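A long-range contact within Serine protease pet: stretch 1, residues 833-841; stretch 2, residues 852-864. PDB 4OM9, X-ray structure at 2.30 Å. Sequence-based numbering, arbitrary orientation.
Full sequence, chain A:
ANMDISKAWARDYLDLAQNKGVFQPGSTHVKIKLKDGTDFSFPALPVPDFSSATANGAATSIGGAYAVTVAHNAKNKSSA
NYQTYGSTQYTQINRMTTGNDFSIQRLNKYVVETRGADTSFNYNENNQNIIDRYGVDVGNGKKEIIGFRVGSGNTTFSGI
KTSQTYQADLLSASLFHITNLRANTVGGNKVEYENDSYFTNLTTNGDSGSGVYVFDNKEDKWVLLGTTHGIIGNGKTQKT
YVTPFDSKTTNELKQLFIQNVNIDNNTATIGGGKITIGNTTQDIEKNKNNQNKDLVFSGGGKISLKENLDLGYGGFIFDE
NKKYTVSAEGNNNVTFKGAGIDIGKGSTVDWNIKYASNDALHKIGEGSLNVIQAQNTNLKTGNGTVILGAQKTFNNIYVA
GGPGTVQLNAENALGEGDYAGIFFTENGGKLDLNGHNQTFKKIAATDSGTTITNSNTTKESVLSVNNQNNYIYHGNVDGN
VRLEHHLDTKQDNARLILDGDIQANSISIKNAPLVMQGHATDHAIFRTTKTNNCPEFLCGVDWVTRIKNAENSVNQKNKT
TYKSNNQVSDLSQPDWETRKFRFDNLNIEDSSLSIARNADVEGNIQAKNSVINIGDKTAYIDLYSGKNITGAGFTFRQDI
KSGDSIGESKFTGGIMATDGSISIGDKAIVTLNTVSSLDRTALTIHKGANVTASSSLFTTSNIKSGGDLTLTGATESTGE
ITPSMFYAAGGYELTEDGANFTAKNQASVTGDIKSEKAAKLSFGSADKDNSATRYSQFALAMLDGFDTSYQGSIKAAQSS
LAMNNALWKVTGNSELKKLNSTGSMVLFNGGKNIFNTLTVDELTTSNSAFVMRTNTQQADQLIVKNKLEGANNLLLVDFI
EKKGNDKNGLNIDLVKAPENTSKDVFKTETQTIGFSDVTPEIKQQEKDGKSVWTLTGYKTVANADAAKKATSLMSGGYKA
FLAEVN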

# COMPACT_ATOMS: atom_id res chain seq x y z
N ASN A 833 -5.07 7.01 57.25
CA ASN A 833 -4.49 6.11 58.24
C ASN A 833 -4.47 4.68 57.72
O ASN A 833 -4.62 3.73 58.48
CB ASN A 833 -5.26 6.19 59.57
CG ASN A 833 -4.45 6.85 60.68
OD1 ASN A 833 -3.48 7.57 60.43
ND2 ASN A 833 -4.86 6.62 61.92
N ILE A 834 -4.30 4.55 56.40
CA ILE A 834 -4.23 3.25 55.75
C ILE A 834 -2.81 3.03 55.23
O ILE A 834 -2.42 3.60 54.21
CB ILE A 834 -5.25 3.12 54.60
CG1 ILE A 834 -6.61 3.64 55.05
CG2 ILE A 834 -5.35 1.68 54.14
CD1 ILE A 834 -7.70 3.52 54.02
N PHE A 835 -2.05 2.20 55.94
CA PHE A 835 -0.63 2.06 55.70
C PHE A 835 -0.32 0.81 54.86
O PHE A 835 -1.01 -0.20 54.98
CB PHE A 835 0.11 2.01 57.04
CG PHE A 835 -0.09 3.23 57.88
CD1 PHE A 835 0.68 4.37 57.67
CD2 PHE A 835 -1.08 3.26 58.85
CE1 PHE A 835 0.48 5.50 58.43
CE2 PHE A 835 -1.29 4.40 59.61
CZ PHE A 835 -0.51 5.52 59.40
N ASN A 836 0.72 0.89 54.03
CA ASN A 836 1.00 -0.16 53.06
C ASN A 836 2.44 -0.65 53.06
O ASN A 836 3.33 0.05 53.52
CB ASN A 836 0.63 0.33 51.66
CG ASN A 836 -0.84 0.62 51.51
OD1 ASN A 836 -1.69 -0.17 51.94
ND2 ASN A 836 -1.17 1.76 50.92
N THR A 837 2.65 -1.85 52.52
CA THR A 837 3.99 -2.43 52.46
C THR A 837 4.49 -2.66 51.03
O THR A 837 3.84 -3.31 50.21
CB THR A 837 4.04 -3.78 53.23
OG1 THR A 837 3.95 -3.53 54.64
CG2 THR A 837 5.35 -4.50 52.95
N LEU A 838 5.66 -2.10 50.75
CA LEU A 838 6.44 -2.43 49.56
C LEU A 838 7.32 -3.63 49.90
O LEU A 838 7.91 -3.67 50.97
CB LEU A 838 7.29 -1.23 49.12
CG LEU A 838 7.83 -1.05 47.69
CD1 LEU A 838 8.75 0.16 47.64
CD2 LEU A 838 8.54 -2.27 47.13
N THR A 839 7.57 -4.47 48.91
CA THR A 839 8.34 -5.68 49.11
C THR A 839 9.18 -6.22 47.93
O THR A 839 8.71 -7.05 47.19
CB THR A 839 7.35 -6.75 49.58
OG1 THR A 839 6.80 -6.35 50.82
CG2 THR A 839 7.99 -8.07 49.75
N VAL A 840 10.44 -5.81 47.81
CA VAL A 840 11.37 -6.27 46.75
C VAL A 840 12.27 -7.51 47.01
O VAL A 840 12.24 -8.07 48.08
CB VAL A 840 12.29 -5.12 46.32
N ASP A 841 13.05 -7.94 46.01
CA ASP A 841 13.90 -9.17 46.03
C ASP A 841 15.24 -8.98 45.37
O ASP A 841 15.88 -9.93 44.95
CB ASP A 841 13.23 -10.33 45.30
CG ASP A 841 12.15 -10.95 46.08
OD1 ASP A 841 11.64 -10.30 47.00
OD2 ASP A 841 11.81 -12.10 45.77
N MET A 852 8.44 7.59 53.97
CA MET A 852 7.42 6.71 54.52
C MET A 852 6.56 7.42 55.56
O MET A 852 6.97 8.44 56.12
CB MET A 852 8.08 5.46 55.12
CG MET A 852 9.22 4.93 54.27
SD MET A 852 9.51 3.17 54.47
CE MET A 852 10.82 2.90 53.28
N ARG A 853 5.38 6.88 55.84
CA ARG A 853 4.46 7.54 56.76
C ARG A 853 4.19 6.72 58.01
O ARG A 853 4.40 5.51 58.03
CB ARG A 853 3.14 7.85 56.06
CG ARG A 853 3.25 8.62 54.77
CD ARG A 853 1.88 8.94 54.21
NE ARG A 853 1.04 7.75 54.10
CZ ARG A 853 -0.29 7.77 54.03
NH1 ARG A 853 -0.94 8.93 54.07
NH2 ARG A 853 -0.97 6.64 53.94
N THR A 854 3.73 7.41 59.05
CA THR A 854 3.19 6.80 60.27
C THR A 854 2.53 7.90 61.09
O THR A 854 2.89 9.07 60.97
CB THR A 854 4.27 6.11 61.11
OG1 THR A 854 3.68 5.57 62.30
CG2 THR A 854 5.36 7.10 61.50
N ASN A 855 1.56 7.53 61.92
CA ASN A 855 0.97 8.51 62.83
C ASN A 855 1.76 8.57 64.15
O ASN A 855 2.12 9.66 64.60
CB ASN A 855 -0.52 8.22 63.08
CG ASN A 855 -0.77 6.84 63.68
OD1 ASN A 855 -0.88 5.85 62.95
ND2 ASN A 855 -0.87 6.78 65.01
N THR A 856 2.05 7.41 64.74
CA THR A 856 2.91 7.31 65.93
C THR A 856 3.09 5.87 66.40
O THR A 856 4.22 5.38 66.54
CB THR A 856 2.37 8.12 67.13
OG1 THR A 856 2.54 9.52 66.88
CG2 THR A 856 3.12 7.76 68.42
N GLN A 857 1.97 5.20 66.67
CA GLN A 857 1.99 3.88 67.28
C GLN A 857 1.64 2.82 66.24
O GLN A 857 1.59 1.63 66.54
CB GLN A 857 1.03 3.82 68.47
CG GLN A 857 1.41 2.82 69.56
CD GLN A 857 1.43 3.45 70.95
OE1 GLN A 857 1.71 4.65 71.10
NE2 GLN A 857 1.15 2.65 71.98
N GLN A 858 1.40 3.27 65.02
CA GLN A 858 1.03 2.38 63.92
C GLN A 858 1.81 2.72 62.65
O GLN A 858 1.56 3.75 62.02
CB GLN A 858 -0.48 2.45 63.64
CG GLN A 858 -1.35 1.72 64.67
CD GLN A 858 -1.64 2.55 65.91
OE1 GLN A 858 -1.59 3.77 65.88
NE2 GLN A 858 -1.93 1.87 67.01
N ALA A 859 2.74 1.86 62.28
CA ALA A 859 3.59 2.12 61.12
C ALA A 859 3.66 0.94 60.17
O ALA A 859 3.38 -0.20 60.56
CB ALA A 859 4.99 2.50 61.57
N ASP A 860 4.04 1.22 58.93
CA ASP A 860 4.04 0.21 57.88
C ASP A 860 5.43 -0.12 57.36
O ASP A 860 6.45 0.25 57.95
CB ASP A 860 3.18 0.66 56.70
CG ASP A 860 3.71 1.93 56.04
OD1 ASP A 860 4.58 2.59 56.63
OD2 ASP A 860 3.23 2.28 54.93
N GLN A 861 5.43 -0.83 56.24
CA GLN A 861 6.61 -1.07 55.41
C GLN A 861 7.63 -2.03 56.02
O GLN A 861 8.30 -1.72 56.99
CB GLN A 861 7.29 0.25 55.06
CG GLN A 861 7.91 0.27 53.68
CD GLN A 861 8.79 -0.93 53.42
OE1 GLN A 861 9.96 -0.93 53.75
NE2 GLN A 861 8.21 -1.97 52.82
N LEU A 862 7.74 -3.20 55.39
CA LEU A 862 8.81 -4.16 55.63
C LEU A 862 9.41 -4.54 54.26
O LEU A 862 8.96 -5.50 53.62
CB LEU A 862 8.28 -5.41 56.35
CG LEU A 862 6.92 -5.31 57.05
CD1 LEU A 862 6.38 -6.70 57.37
CD2 LEU A 862 7.00 -4.50 58.32
N ILE A 863 10.40 -3.78 53.81
CA ILE A 863 10.84 -3.84 52.41
C ILE A 863 11.64 -5.08 52.01
O ILE A 863 11.15 -6.21 52.06
CB ILE A 863 11.71 -2.62 52.04
N VAL A 864 12.88 -4.83 51.62
CA VAL A 864 13.67 -5.76 50.81
C VAL A 864 13.97 -7.08 51.51
O VAL A 864 14.43 -7.11 52.65
CB VAL A 864 14.98 -5.07 50.36
CG1 VAL A 864 15.44 -4.06 51.40
CG2 VAL A 864 16.05 -6.07 50.07

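How does the start of stretch 2 meet its partner? Arg 853 leaves its backbone sideways, but its long side chain brings the guanidinium back, with Ile 834 O at the edge of that group, 3.4 Å from Arg 853 NH2. Its carbonyl and the backbone of Thr 854 meet Phe 835, whose CE1 lies 3.5 Å from Thr 854 CA.

What surrounds the Phe 835 ring? With CA-to-CB directed toward stretch 2 and chi1 in m, Phe 835 has more area covered by the other stretch than any other residue here. Asn 855 OD1 lies 3.6 Å from Phe 835 CZ, while Gln 858 O sits over one face. Thr 854 OG1 donates to Gln 858 O (2.8 Å) and Asn 855 ND2 to Gln 858 OE1 (3.2 Å), tying together the loop around the ring.

Where do the stretches share a clear hydrogen bond? Asp 860 points toward stretch 1, and its OD2 accepts from Asn 836 N at 3.0 Å. The short side chain suits this place: its carboxylate reaches a backbone amide while Asp 860 CB packs 3.4 Å from Phe 835 CB.

What continues the contact beyond Asp 860? Leu 862 N lies 3.7 Å from Thr 837 CG2, and Ile 863 CA makes a nearly straight CA-H...O contact with Leu 838 O at 3.3 Å.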